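Local coordinates for protein naphthalene dioxygenase small subunit (Rhodococcus sp., PDB 2B1X) that forms the beta subunit of a Rieske non-heme iron naphthalene 1,2-dioxygenase, probably serving a mainly structural role beside the catalytic large subunit, at residues B[11-15]-B[144-149]; B[42-48]-B[64-70]; B[97-103]-B[115-121]. All blocks are in the same frame, centred on the assembly; numbering follows the deposited sequence.

Contact 1 (B[11-15]-B[144-149]); sequences TVREI and RAGDSF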
loop_
_atom_site.group_PDB
_atom_site.type_symbol
_atom_site.label_atom_id
_atom_site.label_comp_id
_atom_site.label_asym_id
_atom_site.label_seq_id
_atom_site.Cartn_x
_atom_site.Cartn_y
_atom_site.Cartn_z
ATOM N N THR B 11 -17.522 -16.028 -35.004
ATOM C CA THR B 11 -16.923 -14.703 -34.968
ATOM C C THR B 11 -16.490 -14.284 -33.552
ATOM O O THR B 11 -15.404 -13.727 -33.380
ATOM C CB THR B 11 -17.883 -13.686 -35.584
ATOM O OG1 THR B 11 -18.168 -14.069 -36.936
ATOM C CG2 THR B 11 -17.206 -12.330 -35.743
ATOM N N VAL B 12 -17.335 -14.558 -32.555
ATOM C CA VAL B 12 -17.008 -14.286 -31.159
ATOM C C VAL B 12 -15.693 -14.977 -30.768
ATOM O O VAL B 12 -14.814 -14.365 -30.144
ATOM C CB VAL B 12 -18.147 -14.735 -30.205
ATOM C CG1 VAL B 12 -17.706 -14.681 -28.734
ATOM C CG2 VAL B 12 -19.389 -13.871 -30.414
ATOM N N ARG B 13 -15.582 -16.250 -31.144
ATOM C CA ARG B 13 -14.396 -17.045 -30.881
ATOM C C ARG B 13 -13.158 -16.398 -31.498
ATOM O O ARG B 13 -12.157 -16.169 -30.817
ATOM C CB ARG B 13 -14.570 -18.473 -31.411
ATOM C CG ARG B 13 -13.646 -19.465 -30.726
ATOM C CD ARG B 13 -13.408 -20.741 -31.488
ATOM N NE ARG B 13 -12.017 -21.174 -31.414
ATOM C CZ ARG B 13 -11.596 -22.405 -31.699
ATOM N NH1 ARG B 13 -12.459 -23.339 -32.072
ATOM N NH2 ARG B 13 -10.306 -22.709 -31.621
ATOM N N GLU B 14 -13.246 -16.099 -32.784
ATOM C CA GLU B 14 -12.148 -15.502 -33.511
ATOM C C GLU B 14 -11.714 -14.176 -32.891
ATOM O O GLU B 14 -10.516 -13.940 -32.707
ATOM C CB GLU B 14 -12.523 -15.317 -34.986
ATOM C CG GLU B 14 -12.633 -16.621 -35.764
ATOM C CD GLU B 14 -12.934 -16.409 -37.243
ATOM O OE1 GLU B 14 -13.051 -15.229 -37.685
ATOM O OE2 GLU B 14 -13.051 -17.433 -37.975
ATOM N N ILE B 15 -12.688 -13.325 -32.574
ATOM C CA ILE B 15 -12.402 -12.014 -32.006
ATOM C C ILE B 15 -11.776 -12.168 -30.623
ATOM O O ILE B 15 -10.772 -11.527 -30.310
ATOM C CB ILE B 15 -13.660 -11.111 -32.007
ATOM C CG1 ILE B 15 -13.909 -10.601 -33.440
ATOM C CG2 ILE B 15 -13.500 -9.953 -31.044
ATOM C CD1 ILE B 15 -15.245 -9.905 -33.671
ATOM N N ARG B 144 -12.334 -6.763 -40.400
ATOM C CA ARG B 144 -11.867 -7.976 -41.079
ATOM C C ARG B 144 -10.771 -7.635 -42.070
ATOM O O ARG B 144 -10.840 -6.620 -42.746
ATOM C CB ARG B 144 -13.008 -8.686 -41.814
ATOM C CG ARG B 144 -13.851 -9.583 -40.933
ATOM C CD ARG B 144 -14.565 -10.688 -41.695
ATOM N NE ARG B 144 -15.792 -11.127 -41.026
ATOM C CZ ARG B 144 -15.842 -12.078 -40.096
ATOM N NH1 ARG B 144 -14.725 -12.699 -39.698
ATOM N NH2 ARG B 144 -17.019 -12.404 -39.558
ATOM N N ALA B 145 -9.743 -8.469 -42.116
ATOM C CA ALA B 145 -8.629 -8.295 -43.044
ATOM C C ALA B 145 -8.076 -9.673 -43.319
ATOM O O ALA B 145 -7.511 -10.312 -42.432
ATOM C CB ALA B 145 -7.553 -7.381 -42.455
ATOM N N GLY B 146 -8.285 -10.150 -44.546
ATOM C CA GLY B 146 -7.968 -11.521 -44.897
ATOM C C GLY B 146 -8.762 -12.477 -44.035
ATOM O O GLY B 146 -9.991 -12.384 -43.964
ATOM N N ASP B 147 -8.057 -13.373 -43.350
ATOM C CA ASP B 147 -8.684 -14.348 -42.447
ATOM C C ASP B 147 -8.586 -13.954 -40.974
ATOM O O ASP B 147 -8.888 -14.759 -40.080
ATOM C CB ASP B 147 -8.094 -15.751 -42.657
ATOM C CG ASP B 147 -6.556 -15.783 -42.569
ATOM O OD1 ASP B 147 -5.916 -14.714 -42.383
ATOM O OD2 ASP B 147 -5.903 -16.851 -42.697
ATOM N N SER B 148 -8.163 -12.717 -40.724
ATOM C CA SER B 148 -8.088 -12.176 -39.377
ATOM C C SER B 148 -8.722 -10.780 -39.247
ATOM O O SER B 148 -9.681 -10.444 -39.948
ATOM C CB SER B 148 -6.634 -12.163 -38.894
ATOM O OG SER B 148 -6.596 -12.288 -37.484
ATOM N N PHE B 149 -8.175 -9.977 -38.341
ATOM C CA PHE B 149 -8.718 -8.659 -38.038
ATOM C C PHE B 149 -7.605 -7.647 -37.864
ATOM O O PHE B 149 -6.474 -7.990 -37.521
ATOM C CB PHE B 149 -9.548 -8.684 -36.759
ATOM C CG PHE B 149 -10.766 -9.548 -36.836
ATOM C CD1 PHE B 149 -10.737 -10.854 -36.369
ATOM C CD2 PHE B 149 -11.955 -9.051 -37.366
ATOM C CE1 PHE B 149 -11.871 -11.652 -36.440
ATOM C CE2 PHE B 149 -13.081 -9.838 -37.428
ATOM C CZ PHE B 149 -13.036 -11.144 -36.972
#
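Phe149 lays one face of its ring against Ile15: CG1 of Ile15 sits 4.0 Å from the centroid of the Phe149 ring, 26° off the ring normal, a CH-pi contact whose closest atoms are Ile15 CG1 and Phe149 CZ at 3.7 Å. Thr11, Glu14 and Ile15 lie near the start of helix 10-27, and the residues they meet flank the tip of the hairpin made by strands 132-145 and 148-158. That tip is a type II' turn from Ala145 to Ser148, closed by Ser148 N to Ala145 O at 3.0 Å and Ala145 N to Ser148 O at 2.9 Å; Gly146 takes the positive phi of 60° at its second position, a conformation that favours glycine. Arg144 extends from the hairpin to the helix: Arg144 NH2 gives a weak hydrogen bond to Thr11 OG1 at 3.3 Å, and Arg144 NH1 forms a long salt bridge with Glu14 OE1 at 3.6 Å. Phe113 of strand 112-124 touches Thr11, Ile15 and Arg144, joining the helix to the curved sheet of this NTF2-like fold. With both polar links stretched and just 224 Å² buried, apolar packing of Ile15 on Phe149 is probably the firmer part of the contact.

Contact 2 (B[42-48]-B[64-70]); sequences LSYVVPI and MTHMDDD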
loop_
_atom_site.group_PDB
_atom_site.type_symbol
_atom_site.label_atom_id
_atom_site.label_comp_id
_atom_site.label_asym_id
_atom_site.label_seq_id
_atom_site.Cartn_x
_atom_site.Cartn_y
_atom_site.Cartn_z
ATOM N N LEU B 42 -5.844 4.160 -37.964
ATOM C CA LEU B 42 -5.892 3.939 -36.500
ATOM C C LEU B 42 -6.176 5.219 -35.734
ATOM O O LEU B 42 -5.588 6.277 -36.020
ATOM C CB LEU B 42 -4.594 3.300 -35.968
ATOM C CG LEU B 42 -4.446 3.210 -34.428
ATOM C CD1 LEU B 42 -5.267 2.049 -33.862
ATOM C CD2 LEU B 42 -2.986 3.070 -33.984
ATOM N N SER B 43 -7.087 5.107 -34.771
ATOM C CA SER B 43 -7.239 6.078 -33.688
ATOM C C SER B 43 -7.139 5.365 -32.337
ATOM O O SER B 43 -7.935 4.457 -32.033
ATOM C CB SER B 43 -8.580 6.814 -33.799
ATOM O OG SER B 43 -8.777 7.604 -32.644
ATOM N N TYR B 44 -6.135 5.744 -31.545
ATOM C CA TYR B 44 -5.886 5.129 -30.260
ATOM C C TYR B 44 -5.926 6.228 -29.220
ATOM O O TYR B 44 -5.033 7.075 -29.203
ATOM C CB TYR B 44 -4.519 4.406 -30.240
ATOM C CG TYR B 44 -4.254 3.588 -28.987
ATOM C CD1 TYR B 44 -4.357 2.195 -29.001
ATOM C CD2 TYR B 44 -3.896 4.200 -27.793
ATOM C CE1 TYR B 44 -4.114 1.444 -27.868
ATOM C CE2 TYR B 44 -3.669 3.461 -26.640
ATOM C CZ TYR B 44 -3.782 2.081 -26.684
ATOM O OH TYR B 44 -3.552 1.352 -25.536
ATOM N N VAL B 45 -6.965 6.243 -28.377
ATOM C CA VAL B 45 -7.049 7.311 -27.349
ATOM C C VAL B 45 -7.341 6.884 -25.911
ATOM O O VAL B 45 -8.113 5.956 -25.665
ATOM C CB VAL B 45 -7.906 8.580 -27.781
ATOM C CG1 VAL B 45 -8.219 8.600 -29.301
ATOM C CG2 VAL B 45 -9.133 8.798 -26.921
ATOM N N VAL B 46 -6.688 7.576 -24.984
ATOM C CA VAL B 46 -6.886 7.405 -23.539
ATOM C C VAL B 46 -7.336 8.753 -22.976
ATOM O O VAL B 46 -6.525 9.662 -22.811
ATOM C CB VAL B 46 -5.570 6.952 -22.869
ATOM C CG1 VAL B 46 -5.758 6.688 -21.363
ATOM C CG2 VAL B 46 -4.996 5.717 -23.617
ATOM N N PRO B 47 -8.630 8.906 -22.726
ATOM C CA PRO B 47 -9.177 10.162 -22.206
ATOM C C PRO B 47 -8.833 10.452 -20.759
ATOM O O PRO B 47 -8.510 9.548 -19.980
ATOM C CB PRO B 47 -10.697 9.954 -22.317
ATOM C CG PRO B 47 -10.838 8.877 -23.295
ATOM C CD PRO B 47 -9.697 7.941 -23.045
ATOM N N ILE B 48 -8.930 11.731 -20.407
ATOM C CA ILE B 48 -8.815 12.180 -19.028
ATOM C C ILE B 48 -10.208 12.206 -18.433
ATOM O O ILE B 48 -11.160 12.585 -19.120
ATOM C CB ILE B 48 -8.176 13.597 -18.955
ATOM C CG1 ILE B 48 -6.798 13.583 -19.641
ATOM C CG2 ILE B 48 -8.030 14.037 -17.476
ATOM C CD1 ILE B 48 -6.171 14.951 -19.661
ATOM N N MET B 64 -8.608 17.496 -24.411
ATOM C CA MET B 64 -7.340 17.046 -23.830
ATOM C C MET B 64 -7.466 15.588 -23.474
ATOM O O MET B 64 -8.553 15.081 -23.180
ATOM C CB MET B 64 -6.968 17.865 -22.586
ATOM C CG MET B 64 -5.501 17.705 -22.107
ATOM S SD MET B 64 -4.159 17.897 -23.349
ATOM C CE MET B 64 -4.692 19.410 -24.023
ATOM N N THR B 65 -6.336 14.921 -23.470
ATOM C CA THR B 65 -6.293 13.478 -23.503
ATOM C C THR B 65 -4.952 13.049 -22.807
ATOM O O THR B 65 -4.025 13.866 -22.701
ATOM C CB THR B 65 -6.336 13.200 -25.021
ATOM O OG1 THR B 65 -7.515 12.443 -25.410
ATOM C CG2 THR B 65 -5.175 12.570 -25.529
ATOM N N HIS B 66 -4.864 11.808 -22.338
ATOM C CA HIS B 66 -3.593 11.232 -21.889
ATOM C C HIS B 66 -2.756 10.727 -23.071
ATOM O O HIS B 66 -1.521 10.683 -22.999
ATOM C CB HIS B 66 -3.831 10.060 -20.935
ATOM C CG HIS B 66 -4.312 10.486 -19.588
ATOM N ND1 HIS B 66 -3.599 11.354 -18.789
ATOM C CD2 HIS B 66 -5.467 10.224 -18.924
ATOM C CE1 HIS B 66 -4.280 11.576 -17.673
ATOM N NE2 HIS B 66 -5.418 10.904 -17.731
ATOM N N MET B 67 -3.447 10.333 -24.132
ATOM C CA MET B 67 -2.842 9.762 -25.326
ATOM C C MET B 67 -3.884 9.849 -26.436
ATOM O O MET B 67 -5.093 9.610 -26.217
ATOM C CB MET B 67 -2.442 8.303 -25.045
ATOM C CG MET B 67 -1.562 7.642 -26.104
ATOM S SD MET B 67 -1.159 5.870 -25.759
ATOM C CE MET B 67 -0.920 5.914 -24.049
ATOM N N ASP B 68 -3.421 10.204 -27.634
ATOM C CA ASP B 68 -4.303 10.380 -28.766
ATOM C C ASP B 68 -3.439 10.101 -30.000
ATOM O O ASP B 68 -2.868 11.012 -30.596
ATOM C CB ASP B 68 -4.873 11.810 -28.754
ATOM C CG ASP B 68 -5.962 12.032 -29.766
ATOM O OD1 ASP B 68 -6.207 11.140 -30.605
ATOM O OD2 ASP B 68 -6.615 13.107 -29.798
ATOM N N ASP B 69 -3.287 8.813 -30.311
ATOM C CA ASP B 69 -2.380 8.390 -31.373
ATOM C C ASP B 69 -3.085 8.082 -32.685
ATOM O O ASP B 69 -4.233 7.637 -32.702
ATOM C CB ASP B 69 -1.608 7.149 -30.954
ATOM C CG ASP B 69 -0.348 7.476 -30.159
ATOM O OD1 ASP B 69 0.120 8.639 -30.200
ATOM O OD2 ASP B 69 0.233 6.615 -29.483
ATOM N N ASP B 70 -2.367 8.310 -33.787
ATOM C CA ASP B 70 -2.767 7.770 -35.079
ATOM C C ASP B 70 -1.710 6.754 -35.505
ATOM O O ASP B 70 -0.843 6.413 -34.678
ATOM C CB ASP B 70 -2.946 8.877 -36.104
ATOM C CG ASP B 70 -1.705 9.764 -36.264
ATOM O OD1 ASP B 70 -0.545 9.405 -35.878
ATOM O OD2 ASP B 70 -1.817 10.869 -36.811
HETATM O O HOH W 1 -6.703 9.244 -32.355
HETATM O O HOH W 2 -10.323 13.163 -22.558
#
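Tyr44 (chi1 t) and Met67 (chi1 and chi2 t) extend on the same face of an antiparallel strand pair, which carries Met67 SD to within 3.6 Å of Tyr44 CE2 in an oblique Met-aromatic contact; the Tyr44 hydroxyl is hydrogen-bonded to the backbone carbonyl of C-terminal Met172. Val46 shares this face, its CG2 3.9 Å from Met67 CB. On the other face Val45 has an off-rotamer chi1 of -13°, and its CG1 is in van der Waals contact with Asp68 OD1 at 3.5 Å. Water 1 joins Asp68 OD1 (2.6 Å) to Ser43 OG (2.7 Å), and Asp68 OD2 is hydrogen-bonded to Tyr355 of the large subunit. Regular pairing is seen in Tyr44 N to Asp69 O (2.9 Å) and Asp69 N to Tyr44 O (2.7 Å). A classic beta bulge follows, His66 and Met67 both facing Val46: Val46 O takes His66 N at 2.8 Å and, weakly, Met67 N at 3.4 Å. Within this chain, strand 67-69 is an outermost strand of the NTF2-like sheet, beside strand 42-49, and the large subunit packs against it, its Arg360 and Ser365 hydrogen-bonding to the carbonyls of Asp68 and His66. The m rotamer of His66 brings a ring face to Ile48, whose CG1 lies 3.6 Å from the centroid of the His66 ring, a CH-pi contact. Asp69, also m, reaches Ser73 and Arg77, whereas Asp70, in p, caps helix 71-81 at Ser73 N.

Contact 3 (B[97-103]-B[115-121]); sequences HFVTNVR and VTSNLLL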
loop_
_atom_site.group_PDB
_atom_site.type_symbol
_atom_site.label_atom_id
_atom_site.label_comp_id
_atom_site.label_asym_id
_atom_site.label_seq_id
_atom_site.Cartn_x
_atom_site.Cartn_y
_atom_site.Cartn_z
ATOM N N HIS B 97 -1.704 -8.105 -19.277
ATOM C CA HIS B 97 -2.983 -7.618 -19.716
ATOM C C HIS B 97 -4.024 -8.705 -19.402
ATOM O O HIS B 97 -4.120 -9.695 -20.131
ATOM C CB HIS B 97 -2.972 -7.370 -21.247
ATOM C CG HIS B 97 -2.189 -6.158 -21.684
ATOM N ND1 HIS B 97 -0.823 -6.042 -21.498
ATOM C CD2 HIS B 97 -2.588 -4.993 -22.252
ATOM C CE1 HIS B 97 -0.405 -4.872 -21.968
ATOM N NE2 HIS B 97 -1.460 -4.208 -22.413
ATOM N N PHE B 98 -4.795 -8.529 -18.331
ATOM C CA PHE B 98 -5.944 -9.392 -18.092
ATOM C C PHE B 98 -7.138 -8.787 -18.832
ATOM O O PHE B 98 -7.538 -7.645 -18.549
ATOM C CB PHE B 98 -6.254 -9.487 -16.594
ATOM C CG PHE B 98 -5.148 -10.095 -15.786
ATOM C CD1 PHE B 98 -4.139 -9.279 -15.234
ATOM C CD2 PHE B 98 -5.071 -11.472 -15.622
ATOM C CE1 PHE B 98 -3.101 -9.808 -14.464
ATOM C CE2 PHE B 98 -4.010 -12.032 -14.849
ATOM C CZ PHE B 98 -3.026 -11.205 -14.282
ATOM N N VAL B 99 -7.711 -9.568 -19.751
ATOM C CA VAL B 99 -8.767 -9.110 -20.655
ATOM C C VAL B 99 -9.976 -10.005 -20.325
ATOM O O VAL B 99 -9.906 -11.245 -20.466
ATOM C CB VAL B 99 -8.336 -9.277 -22.136
ATOM C CG1 VAL B 99 -9.423 -8.876 -23.060
ATOM C CG2 VAL B 99 -7.006 -8.455 -22.463
ATOM N N THR B 100 -11.062 -9.389 -19.859
ATOM C CA THR B 100 -12.226 -10.141 -19.417
ATOM C C THR B 100 -13.474 -9.445 -19.850
ATOM O O THR B 100 -13.417 -8.305 -20.355
ATOM C CB THR B 100 -12.284 -10.193 -17.857
ATOM O OG1 THR B 100 -12.714 -8.911 -17.374
ATOM C CG2 THR B 100 -10.927 -10.430 -17.255
ATOM N N ASN B 101 -14.621 -10.086 -19.588
ATOM C CA ASN B 101 -15.917 -9.481 -19.905
ATOM C C ASN B 101 -15.962 -9.050 -21.399
ATOM O O ASN B 101 -16.337 -7.922 -21.704
ATOM C CB ASN B 101 -16.170 -8.230 -19.039
ATOM C CG ASN B 101 -16.372 -8.529 -17.556
ATOM O OD1 ASN B 101 -17.435 -8.196 -16.979
ATOM N ND2 ASN B 101 -15.369 -9.104 -16.923
ATOM N N VAL B 102 -15.563 -9.921 -22.319
ATOM C CA VAL B 102 -15.523 -9.553 -23.751
ATOM C C VAL B 102 -16.927 -9.474 -24.344
ATOM O O VAL B 102 -17.693 -10.447 -24.299
ATOM C CB VAL B 102 -14.629 -10.497 -24.556
ATOM C CG1 VAL B 102 -14.710 -10.200 -26.119
ATOM C CG2 VAL B 102 -13.178 -10.434 -24.064
ATOM N N ARG B 103 -17.298 -8.305 -24.855
ATOM C CA ARG B 103 -18.592 -8.139 -25.530
ATOM C C ARG B 103 -18.351 -7.783 -26.992
ATOM O O ARG B 103 -17.553 -6.887 -27.319
ATOM C CB ARG B 103 -19.459 -7.065 -24.844
ATOM C CG ARG B 103 -19.876 -7.410 -23.400
ATOM C CD ARG B 103 -19.880 -6.219 -22.472
ATOM N NE ARG B 103 -18.512 -5.996 -22.015
ATOM C CZ ARG B 103 -18.059 -4.869 -21.486
ATOM N NH1 ARG B 103 -18.880 -3.831 -21.346
ATOM N NH2 ARG B 103 -16.787 -4.783 -21.099
ATOM N N VAL B 115 -16.038 -4.037 -30.220
ATOM C CA VAL B 115 -15.544 -4.999 -29.275
ATOM C C VAL B 115 -15.165 -4.256 -28.004
ATOM O O VAL B 115 -14.343 -3.352 -28.044
ATOM C CB VAL B 115 -14.355 -5.785 -29.851
ATOM C CG1 VAL B 115 -13.848 -6.811 -28.852
ATOM C CG2 VAL B 115 -14.773 -6.457 -31.171
ATOM N N THR B 116 -15.809 -4.644 -26.912
ATOM C CA THR B 116 -15.649 -4.020 -25.594
ATOM C C THR B 116 -15.126 -5.047 -24.582
ATOM O O THR B 116 -15.707 -6.124 -24.419
ATOM C CB THR B 116 -16.994 -3.442 -25.099
ATOM O OG1 THR B 116 -17.585 -2.645 -26.129
ATOM C CG2 THR B 116 -16.754 -2.442 -23.984
ATOM N N SER B 117 -14.012 -4.720 -23.938
ATOM C CA SER B 117 -13.456 -5.614 -22.916
ATOM C C SER B 117 -13.021 -4.872 -21.667
ATOM O O SER B 117 -12.657 -3.699 -21.746
ATOM C CB SER B 117 -12.297 -6.424 -23.498
ATOM O OG SER B 117 -11.385 -5.605 -24.223
ATOM N N ASN B 118 -13.071 -5.557 -20.514
ATOM C CA ASN B 118 -12.458 -5.048 -19.291
ATOM C C ASN B 118 -10.971 -5.371 -19.263
ATOM O O ASN B 118 -10.559 -6.476 -19.632
ATOM C CB ASN B 118 -13.175 -5.623 -18.071
ATOM C CG ASN B 118 -14.528 -5.015 -17.899
ATOM O OD1 ASN B 118 -14.893 -4.089 -18.656
ATOM N ND2 ASN B 118 -15.303 -5.536 -16.968
ATOM N N LEU B 119 -10.160 -4.394 -18.873
ATOM C CA LEU B 119 -8.715 -4.576 -18.871
ATOM C C LEU B 119 -8.247 -4.304 -17.478
ATOM O O LEU B 119 -8.542 -3.235 -16.915
ATOM C CB LEU B 119 -7.992 -3.628 -19.848
ATOM C CG LEU B 119 -6.463 -3.524 -19.655
ATOM C CD1 LEU B 119 -5.697 -4.804 -20.045
ATOM C CD2 LEU B 119 -5.913 -2.321 -20.429
ATOM N N LEU B 120 -7.545 -5.268 -16.899
ATOM C CA LEU B 120 -6.733 -4.972 -15.736
ATOM C C LEU B 120 -5.257 -5.168 -16.131
ATOM O O LEU B 120 -4.837 -6.261 -16.518
ATOM C CB LEU B 120 -7.143 -5.820 -14.523
ATOM C CG LEU B 120 -6.405 -6.125 -13.216
ATOM C CD1 LEU B 120 -4.949 -5.681 -13.105
ATOM C CD2 LEU B 120 -7.200 -5.729 -12.006
ATOM N N LEU B 121 -4.489 -4.089 -16.034
ATOM C CA LEU B 121 -3.089 -4.138 -16.442
ATOM C C LEU B 121 -2.210 -4.128 -15.196
ATOM O O LEU B 121 -2.322 -3.207 -14.390
ATOM C CB LEU B 121 -2.775 -2.947 -17.340
ATOM C CG LEU B 121 -1.294 -2.811 -17.761
ATOM C CD1 LEU B 121 -0.862 -3.850 -18.741
ATOM C CD2 LEU B 121 -1.006 -1.433 -18.271
HETATM O O HOH W 3 -19.200 -4.200 -27.687
#
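This is the antiparallel pairing of strands 94-106 and 112-124, a beta hairpin at one margin of the chain's mixed sheet. Phe98 and Leu120 form a hydrogen-bonded pair (Phe98 N to Leu120 O and Leu120 N to Phe98 O, both 2.9 Å), as do Thr100 and Asn118 (Thr100 N to Asn118 O 3.0 Å, Asn118 N to Thr100 O 2.8 Å). Beyond them the register slips by one residue at a beta bulge, where Asn101 adopts a positive phi of 54°, and pairing resumes with Arg103 N to Thr116 O at 2.7 Å and Thr116 N to Arg103 O at 2.9 Å. The Arg103 side chain folds back over the bulge, and Arg103 NE hydrogen-bonds Asn101 O at 2.9 Å. In this NTF2-like beta subunit the face bearing Phe98, Thr100, Asn118 and Leu120 meets other copies of the protein: Thr100 and Leu120 pack on Phe98 of a neighbouring subunit, and Arg103 bridges Glu137 of its own chain and Glu24 of that neighbour. On the reverse face, Leu121 CD1 lies 3.6 Å from the His97 ring centroid in a CH-pi contact, while the imidazole is hydrogen-bonded to Asp27 of helix 10-27 and to the carbonyl of Ile171.

Overall arrangement
All three contacts reach the same six-stranded mixed sheet. Contacts 2 and 3 lie on opposite sides of the chain's centre, about 18 Å apart between centres, and involve its two outermost strands, 67-69 and 94-106. Contact 1 is at the tip of the hairpin 132-145/148-158, its centre about 25 Å from that of contact 2 and about 17 Å from that of contact 3, which it touches through Ile15 CG2 and Val115 CG2 (3.7 Å) where helix 10-27 packs against strand 112-124. Along the chain contact 2 closes before contact 3 opens, both nested within the loop closed by contact 1. One sheet thus presents one edge to the large subunit and, at the other, a face to neighbouring beta subunits.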